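Local structure of Tll1590 protein (Thermosynechococcus elongatus, 6LDQ) at residues D48-K53 against E95-Y100; I62-S65 against R69-R72; E88-F93 against Y113-W118. The protein belongs to the GT-B clan of glycosyltransferases and contains a glycosyl transferase 4-like domain with a Rossmann-like alpha/beta/alpha fold. One frame throughout, in Å; residues are numbered along the deposited sequence.

Overall arrangement
From the N terminus, the chain runs through strand 8-11 and helix 32-42 to strand 47-52, where contact 1 opens. Contact 2 closes a short beta hairpin between strands 61-63 and 68-73, nested inside the loop that contact 1 completes on helix 90-104. Contact 3 opens at the start of that helix, before contact 1 has closed, and ends on helix 113-126, so these two cross along the chain. Contact 1 packs helix 90-104 on the central sheet, contact 2 forms one margin of that sheet, and contact 3 joins two successive helices. D48 and R69 form a salt bridge between contacts 1 and 2, while F93 packs against T51 and R52 between contacts 3 and 1.

Contact 1: D48-K53 against E95-Y100; sequences DMFTRK and EAFKAY
With CG of F50 anti to the carbonyl carbon and CG of F97 anti to the backbone N (chi1 177°), the two phenyl rings meet between strand 47-52 and helix 90-104. Y100 takes the same first rotamer as F50, bringing its ring to the edge of F50. The F97 edge points at one face of F50: CE1 of F97 sits 3.4 Å from CE1 of F50, shifted toward the rim, and CD1 of F97 is 3.7 Å from CG of F50. The ring centroids are 4.7 Å apart and the planes stand at 75°, a T-shaped pair. Toward Y100, F50 instead presents its own edge, CE2 lying over the Y100 face, 3.4 Å from CG of Y100. Here the planes meet at 73°. One ring thus gives its face to F97 and its rim to Y100, which restricts its rotation from two directions. I71 of the adjacent strand touches both F50 and Y100, while F97 also reaches A9 and I11 of strand 8-11. This aromatic cluster lies under the helix of a beta-alpha-beta crossover, in which helix 90-104 passes over the parallel strands of a Rossmann-like sheet.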
loop_
_atom_site.group_PDB
_atom_site.type_symbol
_atom_site.label_atom_id
_atom_site.label_comp_id
_atom_site.label_asym_id
_atom_site.label_seq_id
_atom_site.Cartn_x
_atom_site.Cartn_y
_atom_site.Cartn_z
ATOM N N ASP A 48 -4.461 1.088 9.811
ATOM C CA ASP A 48 -3.163 1.656 10.161
ATOM C C ASP A 48 -2.443 1.984 8.851
ATOM O O ASP A 48 -2.189 1.080 8.058
ATOM C CB ASP A 48 -2.326 0.665 10.982
ATOM C CG ASP A 48 -2.830 0.499 12.448
ATOM O OD1 ASP A 48 -3.476 1.426 12.956
ATOM O OD2 ASP A 48 -2.551 -0.552 13.061
ATOM N N MET A 49 -2.135 3.261 8.628
ATOM C CA MET A 49 -1.396 3.719 7.457
ATOM C C MET A 49 0.037 4.041 7.871
ATOM O O MET A 49 0.247 4.718 8.881
ATOM C CB MET A 49 -2.061 4.960 6.851
ATOM C CG MET A 49 -3.425 4.708 6.197
ATOM S SD MET A 49 -4.338 6.252 6.003
ATOM C CE MET A 49 -4.850 6.455 7.708
ATOM N N PHE A 50 1.013 3.553 7.103
ATOM C CA PHE A 50 2.429 3.728 7.420
ATOM C C PHE A 50 3.106 4.543 6.322
ATOM O O PHE A 50 2.941 4.251 5.125
ATOM C CB PHE A 50 3.152 2.377 7.581
ATOM C CG PHE A 50 2.610 1.510 8.699
ATOM C CD1 PHE A 50 1.425 0.782 8.542
ATOM C CD2 PHE A 50 3.288 1.424 9.910
ATOM C CE1 PHE A 50 0.936 -0.012 9.592
ATOM C CE2 PHE A 50 2.799 0.633 10.956
ATOM C CZ PHE A 50 1.619 -0.084 10.791
ATOM N N THR A 51 3.841 5.573 6.733
ATOM C CA THR A 51 4.707 6.338 5.856
ATOM C C THR A 51 6.013 6.568 6.610
ATOM O O THR A 51 6.138 6.230 7.795
ATOM C CB THR A 51 4.026 7.653 5.400
ATOM O OG1 THR A 51 4.856 8.334 4.433
ATOM C CG2 THR A 51 3.717 8.581 6.588
ATOM N N ARG A 52 7.017 7.091 5.908
ATOM C CA ARG A 52 8.292 7.346 6.549
ATOM C C ARG A 52 8.266 8.678 7.289
ATOM O O ARG A 52 7.528 9.604 6.933
ATOM C CB ARG A 52 9.442 7.342 5.520
ATOM C CG ARG A 52 9.377 8.481 4.495
ATOM C CD ARG A 52 10.529 8.346 3.456
ATOM N NE ARG A 52 11.765 8.014 4.145
ATOM C CZ ARG A 52 12.694 8.912 4.458
ATOM N NH1 ARG A 52 12.524 10.171 4.089
ATOM N NH2 ARG A 52 13.788 8.550 5.129
ATOM N N LYS A 53 9.080 8.761 8.339
ATOM C CA LYS A 53 9.360 10.039 8.974
ATOM C C LYS A 53 10.269 10.874 8.089
ATOM O O LYS A 53 11.196 10.353 7.465
ATOM C CB LYS A 53 10.047 9.830 10.313
ATOM C CG LYS A 53 9.139 9.540 11.446
ATOM C CD LYS A 53 9.922 9.625 12.733
ATOM C CE LYS A 53 9.006 9.498 13.934
ATOM N NZ LYS A 53 9.796 9.278 15.185
ATOM N N GLU A 95 11.928 -3.345 8.166
ATOM C CA GLU A 95 12.218 -3.711 9.555
ATOM C C GLU A 95 11.347 -2.934 10.539
ATOM O O GLU A 95 10.856 -3.498 11.528
ATOM C CB GLU A 95 13.707 -3.461 9.871
ATOM C CG GLU A 95 13.967 -3.041 11.342
ATOM C CD GLU A 95 15.443 -2.798 11.673
ATOM O OE1 GLU A 95 16.250 -2.589 10.743
ATOM O OE2 GLU A 95 15.792 -2.808 12.871
ATOM N N ALA A 96 11.186 -1.630 10.310
ATOM C CA ALA A 96 10.349 -0.815 11.181
ATOM C C ALA A 96 8.897 -1.270 11.137
ATOM O O ALA A 96 8.213 -1.311 12.173
ATOM C CB ALA A 96 10.459 0.651 10.772
ATOM N N PHE A 97 8.404 -1.603 9.936
ATOM C CA PHE A 97 7.028 -2.066 9.797
ATOM C C PHE A 97 6.828 -3.411 10.479
ATOM O O PHE A 97 5.767 -3.663 11.076
ATOM C CB PHE A 97 6.637 -2.161 8.317
ATOM C CG PHE A 97 5.242 -2.708 8.094
ATOM C CD1 PHE A 97 4.142 -1.866 8.139
ATOM C CD2 PHE A 97 5.026 -4.064 7.871
ATOM C CE1 PHE A 97 2.849 -2.363 7.951
ATOM C CE2 PHE A 97 3.725 -4.566 7.690
ATOM C CZ PHE A 97 2.653 -3.714 7.721
ATOM N N LYS A 98 7.840 -4.287 10.403
ATOM C CA LYS A 98 7.711 -5.625 10.969
ATOM C C LYS A 98 7.492 -5.601 12.480
ATOM O O LYS A 98 6.924 -6.559 13.015
ATOM C CB LYS A 98 8.933 -6.471 10.618
ATOM C CG LYS A 98 8.864 -7.073 9.213
ATOM C CD LYS A 98 10.136 -7.823 8.849
ATOM C CE LYS A 98 10.158 -9.231 9.430
ATOM N NZ LYS A 98 10.797 -9.254 10.777
ATOM N N ALA A 99 7.889 -4.525 13.173
ATOM C CA ALA A 99 7.549 -4.409 14.592
ATOM C C ALA A 99 6.048 -4.228 14.804
ATOM O O ALA A 99 5.508 -4.714 15.805
ATOM C CB ALA A 99 8.303 -3.247 15.243
ATOM N N TYR A 100 5.364 -3.523 13.894
ATOM C CA TYR A 100 3.906 -3.401 13.978
ATOM C C TYR A 100 3.203 -4.657 13.487
ATOM O O TYR A 100 2.231 -5.111 14.110
ATOM C CB TYR A 100 3.423 -2.182 13.186
ATOM C CG TYR A 100 3.616 -0.881 13.918
ATOM C CD1 TYR A 100 4.833 -0.186 13.853
ATOM C CD2 TYR A 100 2.594 -0.338 14.683
ATOM C CE1 TYR A 100 5.021 1.004 14.537
ATOM C CE2 TYR A 100 2.777 0.853 15.373
ATOM C CZ TYR A 100 3.984 1.520 15.295
ATOM O OH TYR A 100 4.127 2.704 15.981
#

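Contact 2: I62-S65 against R69-R72; sequences IEHS and RTIR
A beta hairpin brings I62 opposite T70 and E63 opposite R69 in antiparallel register, at the margin of the sheet. I62 and T70 form the hydrogen-bonded pair: I62 N to T70 O, 2.7 Å, and T70 N to I62 O, 2.8 Å. I62 O has a further neighbour in R69 CA, 3.2 Å away, as a CA-H...O contact. Past the E63-R69 non-hydrogen-bonded pair, H64 and S65 both face C68 in a classic beta bulge as the chain turns a corner. The H64 side chain returns toward strand 68-73, one face of its imidazole above I62 O, and its NE2 meets T70 OG1 edge-on and in the ring plane. That bond is 2.7 Å long and nearly straight (169°), with either partner able to donate. Helix 32-42 borders the same imidazole through R34 and E38. On the face shared by R69 and E63, opposite that of I62 and T70, R69 places CG between its backbone N and carbonyl carbon (chi1 53°), and the chain then runs extended to the salt bridge of NE with D48. R69 CB packs 4.0 Å from E63 CA, and I71 CD1 lies 3.6 Å above the plane of the R69 guanidinium, toward its rim.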
loop_
_atom_site.group_PDB
_atom_site.type_symbol
_atom_site.label_atom_id
_atom_site.label_comp_id
_atom_site.label_asym_id
_atom_site.label_seq_id
_atom_site.Cartn_x
_atom_site.Cartn_y
_atom_site.Cartn_z
ATOM N N ILE A 62 -0.260 9.459 14.458
ATOM C CA ILE A 62 -1.284 10.491 14.363
ATOM C C ILE A 62 -2.626 9.789 14.264
ATOM O O ILE A 62 -2.934 9.165 13.242
ATOM C CB ILE A 62 -1.074 11.428 13.172
ATOM C CG1 ILE A 62 0.266 12.149 13.295
ATOM C CG2 ILE A 62 -2.209 12.449 13.106
ATOM C CD1 ILE A 62 0.463 13.233 12.274
ATOM N N GLU A 63 -3.428 9.903 15.316
ATOM C CA GLU A 63 -4.758 9.317 15.333
ATOM C C GLU A 63 -5.742 10.219 14.587
ATOM O O GLU A 63 -5.800 11.432 14.821
ATOM C CB GLU A 63 -5.207 9.087 16.779
ATOM C CG GLU A 63 -4.590 7.829 17.403
ATOM C CD GLU A 63 -4.717 7.808 18.917
ATOM O OE1 GLU A 63 -4.371 6.782 19.533
ATOM O OE2 GLU A 63 -5.144 8.830 19.490
ATOM N N HIS A 64 -6.484 9.627 13.657
ATOM C CA HIS A 64 -7.545 10.335 12.959
ATOM C C HIS A 64 -8.925 9.971 13.471
ATOM O O HIS A 64 -9.838 10.798 13.391
ATOM C CB HIS A 64 -7.461 10.059 11.458
ATOM C CG HIS A 64 -6.094 10.273 10.886
ATOM N ND1 HIS A 64 -5.545 11.526 10.718
ATOM C CD2 HIS A 64 -5.167 9.394 10.440
ATOM C CE1 HIS A 64 -4.339 11.410 10.193
ATOM N NE2 HIS A 64 -4.082 10.127 10.023
ATOM N N SER A 65 -9.087 8.767 14.017
ATOM C CA SER A 65 -10.353 8.285 14.558
ATOM C C SER A 65 -10.067 7.033 15.382
ATOM O O SER A 65 -8.954 6.499 15.300
ATOM C CB SER A 65 -11.346 8.018 13.421
ATOM O OG SER A 65 -11.610 9.212 12.701
ATOM N N ARG A 69 -5.404 5.536 12.039
ATOM C CA ARG A 69 -4.240 6.328 12.413
ATOM C C ARG A 69 -3.174 6.244 11.326
ATOM O O ARG A 69 -3.149 5.305 10.526
ATOM C CB ARG A 69 -3.642 5.859 13.740
ATOM C CG ARG A 69 -3.331 4.389 13.779
ATOM C CD ARG A 69 -3.054 3.875 15.202
ATOM N NE ARG A 69 -2.581 2.495 15.154
ATOM C CZ ARG A 69 -1.804 1.919 16.064
ATOM N NH1 ARG A 69 -1.407 2.592 17.138
ATOM N NH2 ARG A 69 -1.437 0.658 15.903
ATOM N N THR A 70 -2.285 7.231 11.327
ATOM C CA THR A 70 -1.056 7.205 10.534
ATOM C C THR A 70 0.112 6.933 11.472
ATOM O O THR A 70 0.199 7.537 12.548
ATOM C CB THR A 70 -0.834 8.529 9.794
ATOM O OG1 THR A 70 -1.982 8.831 9.007
ATOM C CG2 THR A 70 0.410 8.466 8.861
ATOM N N ILE A 71 0.992 6.019 11.071
ATOM C CA ILE A 71 2.207 5.698 11.810
ATOM C C ILE A 71 3.406 6.123 10.962
ATOM O O ILE A 71 3.508 5.749 9.783
ATOM C CB ILE A 71 2.254 4.199 12.157
ATOM C CG1 ILE A 71 1.255 3.888 13.287
ATOM C CG2 ILE A 71 3.651 3.794 12.556
ATOM C CD1 ILE A 71 0.696 2.471 13.261
ATOM N N ARG A 72 4.287 6.937 11.537
ATOM C CA ARG A 72 5.467 7.417 10.821
ATOM C C ARG A 72 6.685 6.658 11.326
ATOM O O ARG A 72 6.998 6.687 12.525
ATOM C CB ARG A 72 5.635 8.928 10.981
ATOM C CG ARG A 72 4.477 9.698 10.382
ATOM C CD ARG A 72 4.551 11.187 10.630
ATOM N NE ARG A 72 5.557 11.826 9.793
ATOM C CZ ARG A 72 5.360 12.194 8.533
ATOM N NH1 ARG A 72 4.183 11.985 7.961
ATOM N NH2 ARG A 72 6.346 12.767 7.846
#

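Contact 3: E88-F93 against Y113-W118; sequences ETLPKF and YWLSGW
L90 packs between L115 and W118, where the first turns of helices 90-104 and 113-126 pack side by side. These are consecutive helices of the Rossmann-like fold, linked through strand 108-112 and lying on the same side of the sheet. The CD1 branch of L90 touches the L115 backbone, 3.2 Å from L115 O, and lies 4.0 Å from L115 CD2. L90 CB meets the six-membered part of the indole, 3.6 Å from W118 CE3, while L90 CD1 also borders W118 CB at 3.9 Å. The leucine therefore sits in the angle between a helix backbone and a large aromatic side chain. P91 extends the apolar strip toward the surface, crossing the indole at about a right angle, with P91 CG 4.0 Å from W118 CH2. No hydrogen bond joins the two segments.

The approach of W118 depends on its first torsion: with chi1 at -165°, CG stands anti to the backbone N and the indole reaches toward the first helix. Edge-to-face pairs with the rings of F87 and W121 then limit its swing. The turn that carries W118 is closed by W118 N to W114 O, 2.9 Å, and in segment 88-93, F93 N bonds to T89 O at 3.1 Å. Further out, S116 OG hydrogen-bonds to N112 O and V13 N, tying the start of helix 113-126 to the strand before it and to the loop that follows strand 8-11; V13 also packs against L90 and F93. Helix 153-166 covers the outer side chains, T155, R156 and E160 touching W114 and V159 touching W118. L115 CG lies over the centre of the W114 indole, 3.9 Å above its plane.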
loop_
_atom_site.group_PDB
_atom_site.type_symbol
_atom_site.label_atom_id
_atom_site.label_comp_id
_atom_site.label_asym_id
_atom_site.label_seq_id
_atom_site.Cartn_x
_atom_site.Cartn_y
_atom_site.Cartn_z
ATOM N N GLU A 88 16.783 2.896 -1.566
ATOM C CA GLU A 88 17.797 2.372 -0.655
ATOM C C GLU A 88 17.378 2.431 0.814
ATOM O O GLU A 88 18.111 1.898 1.658
ATOM C CB GLU A 88 19.128 3.117 -0.842
ATOM C CG GLU A 88 19.229 4.482 -0.152
ATOM C CD GLU A 88 20.475 5.261 -0.569
ATOM O OE1 GLU A 88 21.369 4.660 -1.198
ATOM O OE2 GLU A 88 20.565 6.475 -0.272
ATOM N N THR A 89 16.236 3.063 1.133
ATOM C CA THR A 89 15.731 3.190 2.496
ATOM C C THR A 89 14.769 2.073 2.888
ATOM O O THR A 89 14.461 1.938 4.085
ATOM C CB THR A 89 15.005 4.537 2.691
ATOM O OG1 THR A 89 13.699 4.482 2.095
ATOM C CG2 THR A 89 15.784 5.665 2.042
ATOM N N LEU A 90 14.335 1.256 1.925
ATOM C CA LEU A 90 13.232 0.305 2.022
ATOM C C LEU A 90 13.523 -0.881 2.945
ATOM O O LEU A 90 12.618 -1.284 3.693
ATOM C CB LEU A 90 12.828 -0.175 0.618
ATOM C CG LEU A 90 12.329 0.955 -0.294
ATOM C CD1 LEU A 90 11.568 0.429 -1.522
ATOM C CD2 LEU A 90 11.441 1.939 0.498
ATOM N N PRO A 91 14.738 -1.458 2.951
ATOM C CA PRO A 91 15.036 -2.483 3.967
ATOM C C PRO A 91 14.843 -1.993 5.394
ATOM O O PRO A 91 14.454 -2.786 6.263
ATOM C CB PRO A 91 16.510 -2.834 3.696
ATOM C CG PRO A 91 16.683 -2.584 2.244
ATOM C CD PRO A 91 15.811 -1.387 1.932
ATOM N N LYS A 92 15.119 -0.714 5.659
ATOM C CA LYS A 92 14.867 -0.166 6.983
ATOM C C LYS A 92 13.372 0.018 7.213
ATOM O O LYS A 92 12.878 -0.221 8.324
ATOM C CB LYS A 92 15.607 1.159 7.166
ATOM C CG LYS A 92 17.131 1.067 6.995
ATOM C CD LYS A 92 17.774 2.445 6.845
ATOM C CE LYS A 92 19.111 2.510 7.570
ATOM N NZ LYS A 92 19.860 3.778 7.288
ATOM N N PHE A 93 12.641 0.446 6.174
ATOM C CA PHE A 93 11.185 0.574 6.294
ATOM C C PHE A 93 10.540 -0.775 6.553
ATOM O O PHE A 93 9.577 -0.877 7.331
ATOM C CB PHE A 93 10.598 1.227 5.045
ATOM C CG PHE A 93 9.187 1.724 5.219
ATOM C CD1 PHE A 93 8.121 0.845 5.169
ATOM C CD2 PHE A 93 8.935 3.067 5.408
ATOM C CE1 PHE A 93 6.815 1.298 5.332
ATOM C CE2 PHE A 93 7.641 3.535 5.567
ATOM C CZ PHE A 93 6.581 2.651 5.523
ATOM N N TYR A 113 2.210 2.768 -4.785
ATOM C CA TYR A 113 3.382 3.032 -5.623
ATOM C C TYR A 113 4.428 1.920 -5.529
ATOM O O TYR A 113 4.556 1.243 -4.507
ATOM C CB TYR A 113 4.014 4.387 -5.276
ATOM C CG TYR A 113 4.992 4.892 -6.325
ATOM C CD1 TYR A 113 4.624 4.983 -7.662
ATOM C CD2 TYR A 113 6.273 5.296 -5.964
ATOM C CE1 TYR A 113 5.511 5.454 -8.619
ATOM C CE2 TYR A 113 7.167 5.758 -6.904
ATOM C CZ TYR A 113 6.781 5.839 -8.231
ATOM O OH TYR A 113 7.671 6.310 -9.165
ATOM N N TRP A 114 5.230 1.755 -6.593
ATOM C CA TRP A 114 6.080 0.571 -6.685
ATOM C C TRP A 114 7.041 0.447 -5.510
ATOM O O TRP A 114 7.378 -0.676 -5.115
ATOM C CB TRP A 114 6.835 0.569 -8.028
ATOM C CG TRP A 114 7.959 1.547 -8.168
ATOM C CD1 TRP A 114 7.893 2.800 -8.707
ATOM C CD2 TRP A 114 9.340 1.328 -7.827
ATOM N NE1 TRP A 114 9.152 3.388 -8.703
ATOM C CE2 TRP A 114 10.047 2.505 -8.159
ATOM C CE3 TRP A 114 10.040 0.259 -7.265
ATOM C CZ2 TRP A 114 11.425 2.626 -7.967
ATOM C CZ3 TRP A 114 11.403 0.387 -7.063
ATOM C CH2 TRP A 114 12.078 1.563 -7.407
ATOM N N LEU A 115 7.465 1.577 -4.924
ATOM C CA LEU A 115 8.422 1.557 -3.811
ATOM C C LEU A 115 7.828 0.874 -2.577
ATOM O O LEU A 115 8.442 -0.013 -1.980
ATOM C CB LEU A 115 8.854 2.990 -3.461
ATOM C CG LEU A 115 9.755 3.744 -4.451
ATOM C CD1 LEU A 115 9.653 5.231 -4.212
ATOM C CD2 LEU A 115 11.207 3.283 -4.318
ATOM N N SER A 116 6.647 1.301 -2.165
ATOM C CA SER A 116 5.936 0.570 -1.116
ATOM C C SER A 116 5.687 -0.876 -1.534
ATOM O O SER A 116 5.681 -1.778 -0.691
ATOM C CB SER A 116 4.621 1.271 -0.808
ATOM O OG SER A 116 4.822 2.665 -0.617
ATOM N N GLY A 117 5.533 -1.126 -2.841
ATOM C CA GLY A 117 5.264 -2.478 -3.301
ATOM C C GLY A 117 6.413 -3.435 -3.100
ATOM O O GLY A 117 6.201 -4.618 -2.826
ATOM N N TRP A 118 7.648 -2.952 -3.288
ATOM C CA TRP A 118 8.821 -3.702 -2.856
ATOM C C TRP A 118 8.676 -4.141 -1.396
ATOM O O TRP A 118 8.948 -5.294 -1.037
ATOM C CB TRP A 118 10.062 -2.824 -3.036
ATOM C CG TRP A 118 11.336 -3.591 -2.967
ATOM C CD1 TRP A 118 11.967 -4.236 -4.000
ATOM C CD2 TRP A 118 12.123 -3.825 -1.803
ATOM N NE1 TRP A 118 13.112 -4.843 -3.538
ATOM C CE2 TRP A 118 13.224 -4.612 -2.191
ATOM C CE3 TRP A 118 11.994 -3.456 -0.458
ATOM C CZ2 TRP A 118 14.210 -5.024 -1.287
ATOM C CZ3 TRP A 118 12.979 -3.861 0.445
ATOM C CH2 TRP A 118 14.080 -4.631 0.019
#